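Local coordinates for protein Ser-thr phosphatase MSPP (Mycobacterium smegmatis, PDB 2JFR) that probably removes phosphate from phosphoserine and phosphothreonine residues of proteins, as a metal-dependent phosphatase of the PPM (PP2C) family, at residues R18-L26 against A35-H43; G89-V97 against L106-L115. All coordinates share one frame; numbering follows the deposited sequence. Where two conformers were deposited one is given.

Interaction 1 of 2, residues R18-L26 against A35-H43; sequences RENNQDACL and ADGFGARGH. With MG (magnesium ion), chain B; MN (manganese (II) ion), chain C.
Asp-36, with Asp-23 next to it, bridges two metals through its carboxylate: OD1 binds magnesium at 2.0 Å and OD2 binds manganese at 2.1 Å, while Gly-37 O is a further magnesium ligand. With CG anti to the backbone N (chi1 178°), the Asp-36 carboxylate reaches in between the two metals, one oxygen to each. Asp-23 stays in the second shell. Its OD1 lies 3.2 Å from Asp-36 OD1, two acceptors with carboxylate planes 71° apart, and takes a hydrogen bond from a magnesium-bound water; its OD2 is held by Thr-227 and Ser-185. Gln-22 likewise holds a magnesium-bound water: its OE1 accepts from a second one and from another water, which accepts a hydrogen bond from Gly-39 N. The opposite end of this amide, NE2, donates to Gly-39 O at 2.8 Å, nearly along the C=O axis. Gly-42 N also donates to Gly-39 O across a type I turn, so two donors grip one carbonyl. Backbone bonds continue the pairing, Gly-37 N to Gln-22 O at 2.8 Å and a reciprocal pair between Ala-24 and Ala-35. Asn-21 OD1 closes an Asx turn onto Asp-23 N. Packing is lighter: Gln-22 CG approaches His-43 CB at 4.3 Å. Asp-186 and Asp-224 also bind the manganese, completing a carboxylate cluster characteristic of PP2C phosphatases. Strands 23-28 and 31-38 form an antiparallel hairpin at one border of its sheet; Ala-24 and Ala-35 rest on helix 42-59, while Cys-25 meets strand 226-233 of the other sheet.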
loop_
_atom_site.group_PDB
_atom_site.type_symbol
_atom_site.label_atom_id
_atom_site.label_comp_id
_atom_site.label_asym_id
_atom_site.label_seq_id
_atom_site.Cartn_x
_atom_site.Cartn_y
_atom_site.Cartn_z
ATOM N N ARG A 18 5.434 17.823 3.986
ATOM C CA ARG A 18 4.066 17.678 4.452
ATOM C C ARG A 18 3.924 18.052 5.920
ATOM O O ARG A 18 4.765 17.712 6.732
ATOM C CB ARG A 18 3.614 16.218 4.288
ATOM C CG ARG A 18 3.582 15.725 2.852
ATOM C CD ARG A 18 2.786 16.612 1.917
ATOM N NE ARG A 18 2.818 16.065 0.552
ATOM C CZ ARG A 18 1.861 15.344 0.006
ATOM N NH1 ARG A 18 0.759 15.021 0.674
ATOM N NH2 ARG A 18 2.034 14.930 -1.265
ATOM N N GLU A 19 2.805 18.696 6.246
ATOM C CA GLU A 19 2.568 19.104 7.608
ATOM C C GLU A 19 1.980 18.024 8.499
ATOM O O GLU A 19 2.023 18.172 9.741
ATOM C CB GLU A 19 1.632 20.342 7.620
ATOM C CG GLU A 19 2.258 21.527 6.961
ATOM C CD GLU A 19 1.410 22.764 6.981
ATOM O OE1 GLU A 19 0.162 22.631 6.720
ATOM O OE2 GLU A 19 1.973 23.862 7.308
ATOM N N ASN A 20 1.539 16.926 7.912
ATOM C CA ASN A 20 1.053 15.795 8.638
ATOM C C ASN A 20 1.587 14.533 7.928
ATOM O O ASN A 20 1.790 14.553 6.724
ATOM C CB ASN A 20 -0.460 15.706 8.719
ATOM C CG ASN A 20 -1.056 16.739 9.610
ATOM O OD1 ASN A 20 -1.346 17.837 9.202
ATOM N ND2 ASN A 20 -1.221 16.432 10.861
ATOM N N ASN A 21 1.699 13.469 8.705
ATOM C CA ASN A 21 1.882 12.127 8.135
ATOM C C ASN A 21 0.493 11.508 8.082
ATOM O O ASN A 21 -0.075 11.086 9.078
ATOM C CB ASN A 21 2.838 11.298 8.944
ATOM C CG ASN A 21 3.171 10.041 8.183
ATOM O OD1 ASN A 21 2.549 9.695 7.193
ATOM N ND2 ASN A 21 4.224 9.364 8.642
ATOM N N GLN A 22 -0.090 11.511 6.883
ATOM C CA GLN A 22 -1.416 10.956 6.682
ATOM C C GLN A 22 -1.350 9.525 6.160
ATOM O O GLN A 22 -2.403 8.962 5.805
ATOM C CB GLN A 22 -2.263 11.814 5.760
ATOM C CG GLN A 22 -2.345 13.250 6.254
ATOM C CD GLN A 22 -3.331 14.071 5.433
ATOM O OE1 GLN A 22 -3.398 13.928 4.207
ATOM N NE2 GLN A 22 -4.082 14.902 6.086
ATOM N N ASP A 23 -0.184 8.920 6.119
ATOM C CA ASP A 23 -0.086 7.493 5.825
ATOM C C ASP A 23 -0.259 6.715 7.130
ATOM O O ASP A 23 -0.068 7.232 8.243
ATOM C CB ASP A 23 1.319 7.161 5.301
ATOM C CG ASP A 23 1.701 7.550 3.893
ATOM O OD1 ASP A 23 0.873 8.106 3.135
ATOM O OD2 ASP A 23 2.895 7.277 3.556
ATOM N N ALA A 24 -0.605 5.452 6.986
ATOM C CA ALA A 24 -0.710 4.511 8.092
ATOM C C ALA A 24 -0.284 3.149 7.566
ATOM O O ALA A 24 -0.415 2.863 6.384
ATOM C CB ALA A 24 -2.096 4.488 8.671
ATOM N N CYS A 25 0.155 2.277 8.460
ATOM C CA CYS A 25 0.493 0.908 8.074
ATOM C C CYS A 25 0.122 -0.082 9.165
ATOM O O CYS A 25 -0.137 0.306 10.310
ATOM C CB CYS A 25 1.920 0.760 7.672
ATOM S SG CYS A 25 3.118 1.026 8.897
ATOM N N LEU A 26 0.060 -1.337 8.777
ATOM C CA LEU A 26 -0.370 -2.436 9.614
ATOM C C LEU A 26 0.500 -3.641 9.269
ATOM O O LEU A 26 0.691 -3.953 8.105
ATOM C CB LEU A 26 -1.836 -2.730 9.283
ATOM C CG LEU A 26 -2.522 -3.920 9.931
ATOM C CD1 LEU A 26 -2.571 -3.712 11.440
ATOM C CD2 LEU A 26 -3.940 -4.061 9.383
ATOM N N ALA A 35 -2.115 2.422 4.072
ATOM C CA ALA A 35 -3.213 3.329 3.717
ATOM C C ALA A 35 -2.638 4.739 3.627
ATOM O O ALA A 35 -2.042 5.218 4.582
ATOM C CB ALA A 35 -4.319 3.259 4.753
ATOM N N ASP A 36 -2.821 5.371 2.486
ATOM C CA ASP A 36 -2.336 6.737 2.265
ATOM C C ASP A 36 -3.536 7.668 2.256
ATOM O O ASP A 36 -4.318 7.707 1.303
ATOM C CB ASP A 36 -1.594 6.808 0.923
ATOM C CG ASP A 36 -1.104 8.205 0.582
ATOM O OD1 ASP A 36 -1.539 9.145 1.285
ATOM O OD2 ASP A 36 -0.308 8.313 -0.367
ATOM N N GLY A 37 -3.700 8.395 3.352
ATOM C CA GLY A 37 -4.796 9.339 3.466
ATOM C C GLY A 37 -4.543 10.601 2.686
ATOM O O GLY A 37 -3.419 11.008 2.454
ATOM N N PHE A 38 -5.645 11.273 2.349
ATOM C CA PHE A 38 -5.628 12.545 1.691
ATOM C C PHE A 38 -6.722 13.436 2.254
ATOM O O PHE A 38 -7.731 12.931 2.761
ATOM C CB PHE A 38 -5.766 12.447 0.167
ATOM C CG PHE A 38 -7.102 12.000 -0.333
ATOM C CD1 PHE A 38 -8.127 12.929 -0.561
ATOM C CD2 PHE A 38 -7.336 10.631 -0.544
ATOM C CE1 PHE A 38 -9.360 12.566 -1.005
ATOM C CE2 PHE A 38 -8.645 10.289 -1.026
ATOM C CZ PHE A 38 -9.616 11.289 -1.223
ATOM N N GLY A 39 -6.567 14.718 2.053
ATOM C CA GLY A 39 -7.519 15.711 2.463
ATOM C C GLY A 39 -7.229 16.199 3.880
ATOM O O GLY A 39 -6.324 15.764 4.566
ATOM N N ALA A 40 -8.094 17.148 4.295
ATOM C CA ALA A 40 -7.906 17.765 5.612
ATOM C C ALA A 40 -7.937 16.766 6.733
ATOM O O ALA A 40 -7.314 16.999 7.768
ATOM C CB ALA A 40 -8.980 18.819 5.850
ATOM N N ARG A 41 -8.663 15.665 6.563
ATOM C CA ARG A 41 -8.748 14.650 7.582
ATOM C C ARG A 41 -8.200 13.309 7.029
ATOM O O ARG A 41 -8.615 12.237 7.461
ATOM C CB ARG A 41 -10.161 14.514 8.114
ATOM C CG ARG A 41 -10.673 15.684 8.903
ATOM C CD ARG A 41 -12.107 15.654 9.381
ATOM N NE ARG A 41 -12.297 14.634 10.389
ATOM C CZ ARG A 41 -13.392 14.241 10.978
ATOM N NH1 ARG A 41 -14.534 14.827 10.673
ATOM N NH2 ARG A 41 -13.421 13.279 11.883
ATOM N N GLY A 42 -7.203 13.416 6.166
ATOM C CA GLY A 42 -6.628 12.182 5.629
ATOM C C GLY A 42 -5.995 11.284 6.678
ATOM O O GLY A 42 -6.012 10.053 6.522
ATOM N N HIS A 43 -5.425 11.837 7.745
ATOM C CA HIS A 43 -4.900 11.034 8.837
ATOM C C HIS A 43 -5.959 10.216 9.490
ATOM O O HIS A 43 -5.791 9.030 9.803
ATOM C CB HIS A 43 -4.223 11.933 9.873
ATOM C CG HIS A 43 -5.040 12.970 10.514
ATOM N ND1 HIS A 43 -5.009 13.421 11.783
ATOM C CD2 HIS A 43 -5.939 13.739 9.849
ATOM C CE1 HIS A 43 -5.871 14.420 11.946
ATOM N NE2 HIS A 43 -6.407 14.609 10.736
HETATM MG MG MG B . -1.516 11.111 1.642
HETATM MN MN MN C . 1.022 9.872 -0.823
HETATM O O HOH W 1 -3.811 15.631 2.012
HETATM O O HOH W 2 -1.538 13.050 2.359
HETATM O O HOH W 3 -2.531 8.498 9.300
HETATM O O HOH W 4 -0.352 10.554 3.264
HETATM O O HOH W 5 0.241 11.463 0.508
HETATM O O HOH W 6 -2.387 11.558 -0.154
HETATM O O HOH W 7 -0.255 10.756 -2.167
#

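Interaction 2 of 2, residues G89-V97 against L106-L115; sequences GTTLTAVAV and LVVNIGDSPL
Thr-91 and Ser-113 meet hydroxyl to hydroxyl, Thr-91 OG1 donating to Ser-113 OG at 2.7 Å. A chi1 of 76° sets Thr-91 OG1 between its own N and carbonyl carbon and sends CG2 over Gly-111 towards Asp-112, whose OD1 is 3.4 Å from that methyl. Thr-93 lies alongside Asn-109, both pointing the same way; its OG1 donates to Ser-113 O at 2.6 Å, in the carbonyl plane, and accepts from a water that in turn accepts from Ser-113 N. Thr-93 CG2 touches Val-107 CG2 at 3.9 Å, the two side chains set at a slant to each other. Farther along, Val-95 CG2 meets Leu-115 CD1 at 3.9 Å, the two side chains roughly perpendicular. On the face opposite Thr-93 and Val-95, Leu-92 CB touches Ile-110 CG2 at 4.0 Å. Between the two sets of side chains runs a regular antiparallel hairpin, with paired backbone bonds at Leu-92/Ile-110, Ala-94/Val-108 and Ala-96/Leu-106. Asp-112, seen to bind a third metal in a structure of this protein, lies just past the strand end. The hairpin forms part of the PP2C beta sandwich: Leu-92 and Val-108 pack on helix 63-81, Thr-90 on helix 42-59, and strand 31-38 flanks strand 89-96.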
loop_
_atom_site.group_PDB
_atom_site.type_symbol
_atom_site.label_atom_id
_atom_site.label_comp_id
_atom_site.label_asym_id
_atom_site.label_seq_id
_atom_site.Cartn_x
_atom_site.Cartn_y
_atom_site.Cartn_z
ATOM N N GLY A 89 -10.189 11.050 2.346
ATOM C CA GLY A 89 -10.330 9.610 2.145
ATOM C C GLY A 89 -8.955 9.014 2.207
ATOM O O GLY A 89 -7.980 9.626 2.668
ATOM N N THR A 90 -8.834 7.761 1.724
ATOM C CA THR A 90 -7.557 7.078 1.792
ATOM C C THR A 90 -7.459 6.026 0.724
ATOM O O THR A 90 -8.437 5.449 0.295
ATOM C CB THR A 90 -7.359 6.446 3.202
ATOM O OG1 THR A 90 -6.033 5.936 3.335
ATOM C CG2 THR A 90 -8.388 5.407 3.541
ATOM N N THR A 91 -6.227 5.753 0.333
ATOM C CA THR A 91 -5.922 4.512 -0.366
ATOM C C THR A 91 -5.923 3.377 0.628
ATOM O O THR A 91 -5.819 3.583 1.858
ATOM C CB THR A 91 -4.599 4.573 -1.092
ATOM O OG1 THR A 91 -3.586 4.450 -0.094
ATOM C CG2 THR A 91 -4.401 5.812 -1.918
ATOM N N LEU A 92 -5.933 2.145 0.125
ATOM C CA LEU A 92 -5.673 0.994 0.957
ATOM C C LEU A 92 -5.140 -0.104 0.084
ATOM O O LEU A 92 -5.763 -0.463 -0.920
ATOM C CB LEU A 92 -6.949 0.529 1.637
ATOM C CG LEU A 92 -6.791 -0.759 2.509
ATOM C CD1 LEU A 92 -5.850 -0.531 3.645
ATOM C CD2 LEU A 92 -8.168 -1.233 3.005
ATOM N N THR A 93 -3.996 -0.688 0.486
ATOM C CA THR A 93 -3.484 -1.899 -0.118
ATOM C C THR A 93 -3.232 -2.878 1.021
ATOM O O THR A 93 -2.441 -2.557 1.918
ATOM C CB THR A 93 -2.227 -1.666 -0.915
ATOM O OG1 THR A 93 -2.595 -0.812 -1.989
ATOM C CG2 THR A 93 -1.622 -2.947 -1.443
ATOM N N ALA A 94 -3.912 -3.998 0.977
ATOM C CA ALA A 94 -3.811 -5.018 2.020
ATOM C C ALA A 94 -3.361 -6.326 1.379
ATOM O O ALA A 94 -3.849 -6.718 0.307
ATOM C CB ALA A 94 -5.160 -5.199 2.701
ATOM N N VAL A 95 -2.454 -6.982 2.048
ATOM C CA VAL A 95 -1.968 -8.308 1.687
ATOM C C VAL A 95 -2.261 -9.254 2.812
ATOM O O VAL A 95 -1.945 -8.978 3.960
ATOM C CB VAL A 95 -0.445 -8.262 1.417
ATOM C CG1 VAL A 95 0.126 -9.660 1.301
ATOM C CG2 VAL A 95 -0.137 -7.435 0.182
ATOM N N ALA A 96 -2.860 -10.402 2.479
ATOM C CA ALA A 96 -3.003 -11.491 3.409
ATOM C C ALA A 96 -2.193 -12.660 2.876
ATOM O O ALA A 96 -2.466 -13.155 1.780
ATOM C CB ALA A 96 -4.448 -11.892 3.615
ATOM N N VAL A 97 -1.198 -13.094 3.658
ATOM C CA VAL A 97 -0.325 -14.180 3.221
ATOM C C VAL A 97 -0.973 -15.510 3.616
ATOM O O VAL A 97 -0.498 -16.227 4.511
ATOM C CB VAL A 97 1.108 -14.036 3.725
ATOM C CG1 VAL A 97 1.984 -15.059 3.066
ATOM C CG2 VAL A 97 1.633 -12.617 3.476
ATOM N N LEU A 106 -2.977 -13.108 -1.121
ATOM C CA LEU A 106 -3.994 -12.277 -1.773
ATOM C C LEU A 106 -3.705 -10.804 -1.527
ATOM O O LEU A 106 -3.322 -10.439 -0.416
ATOM C CB LEU A 106 -5.365 -12.650 -1.192
ATOM C CG LEU A 106 -6.591 -12.147 -1.991
ATOM C CD1 LEU A 106 -6.747 -12.940 -3.256
ATOM C CD2 LEU A 106 -7.806 -12.244 -1.142
ATOM N N VAL A 107 -3.910 -10.010 -2.552
ATOM C CA VAL A 107 -3.885 -8.525 -2.428
ATOM C C VAL A 107 -5.232 -7.979 -2.720
ATOM O O VAL A 107 -5.943 -8.402 -3.659
ATOM C CB VAL A 107 -2.785 -7.898 -3.282
ATOM C CG1 VAL A 107 -2.912 -8.194 -4.768
ATOM C CG2 VAL A 107 -2.687 -6.385 -3.050
ATOM N N VAL A 108 -5.637 -6.987 -1.911
ATOM C CA VAL A 108 -6.839 -6.190 -2.133
ATOM C C VAL A 108 -6.375 -4.742 -2.136
ATOM O O VAL A 108 -5.700 -4.311 -1.203
ATOM C CB VAL A 108 -7.877 -6.458 -1.034
ATOM C CG1 VAL A 108 -9.125 -5.601 -1.305
ATOM C CG2 VAL A 108 -8.223 -7.923 -0.931
ATOM N N ASN A 109 -6.717 -3.986 -3.184
ATOM C CA ASN A 109 -6.142 -2.661 -3.289
ATOM C C ASN A 109 -7.103 -1.689 -3.949
ATOM O O ASN A 109 -7.845 -1.989 -4.881
ATOM C CB ASN A 109 -4.810 -2.684 -4.025
ATOM C CG ASN A 109 -4.891 -3.191 -5.515
ATOM O OD1 ASN A 109 -4.708 -2.382 -6.421
ATOM N ND2 ASN A 109 -5.168 -4.451 -5.644
ATOM N N ILE A 110 -7.037 -0.465 -3.430
ATOM C CA ILE A 110 -7.784 0.671 -3.944
ATOM C C ILE A 110 -6.904 1.890 -3.816
ATOM O O ILE A 110 -6.377 2.188 -2.730
ATOM C CB ILE A 110 -9.161 0.750 -3.228
ATOM C CG1 ILE A 110 -10.046 1.774 -3.946
ATOM C CG2 ILE A 110 -9.053 0.927 -1.737
ATOM C CD1 ILE A 110 -11.463 1.775 -3.487
ATOM N N GLY A 111 -6.719 2.604 -4.908
ATOM C CA GLY A 111 -5.896 3.778 -4.917
ATOM C C GLY A 111 -4.537 3.482 -5.529
ATOM O O GLY A 111 -4.453 2.735 -6.501
ATOM N N ASP A 112 -3.478 4.089 -4.995
ATOM C CA ASP A 112 -2.178 4.087 -5.642
ATOM C C ASP A 112 -1.023 3.801 -4.678
ATOM O O ASP A 112 0.077 4.301 -4.906
ATOM C CB ASP A 112 -1.919 5.405 -6.387
ATOM C CG ASP A 112 -1.765 6.593 -5.467
ATOM O OD1 ASP A 112 -2.037 6.472 -4.253
ATOM O OD2 ASP A 112 -1.357 7.640 -6.035
ATOM N N SER A 113 -1.250 2.974 -3.677
ATOM C CA SER A 113 -0.167 2.535 -2.786
ATOM C C SER A 113 0.295 1.154 -3.216
ATOM O O SER A 113 -0.370 0.172 -2.891
ATOM C CB SER A 113 -0.672 2.500 -1.346
ATOM O OG SER A 113 -1.145 3.775 -0.918
ATOM N N PRO A 114 1.324 1.010 -4.014
ATOM C CA PRO A 114 1.498 -0.272 -4.718
ATOM C C PRO A 114 2.028 -1.389 -3.877
ATOM O O PRO A 114 2.724 -1.232 -2.864
ATOM C CB PRO A 114 2.455 0.051 -5.851
ATOM C CG PRO A 114 2.436 1.553 -5.963
ATOM C CD PRO A 114 2.279 1.995 -4.519
ATOM N N LEU A 115 1.743 -2.605 -4.379
ATOM C CA LEU A 115 2.430 -3.820 -3.984
ATOM C C LEU A 115 3.474 -4.158 -5.049
ATOM O O LEU A 115 3.165 -4.182 -6.230
ATOM C CB LEU A 115 1.442 -4.964 -3.880
ATOM C CG LEU A 115 2.039 -6.362 -3.670
ATOM C CD1 LEU A 115 2.732 -6.451 -2.344
ATOM C CD2 LEU A 115 0.961 -7.423 -3.824
HETATM O O HOH W 8 -3.697 1.385 -3.100
#

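Overall arrangement
After strand 5-13 of the other sheet, the chain runs through strand 23-28 and returns along 31-38, so interaction 1 closes a short hairpin before helices 42-59 and 63-81 follow. Strand 89-96 then comes back beside 31-38, and interaction 2 closes the second hairpin with 106-110. The two loops are in series, neither nested nor crossed, but they meet in space: Asp-36 N donates to Thr-91 OG1, and Phe-38 N lies 2.9 Å from Gly-89 O. Together they supply four neighbouring strands of one antiparallel sheet. Beyond 106-110, residues 111-114 carry the chain to strand 115-119 of the second sheet, bringing Asp-112 near the metals beside interaction 1.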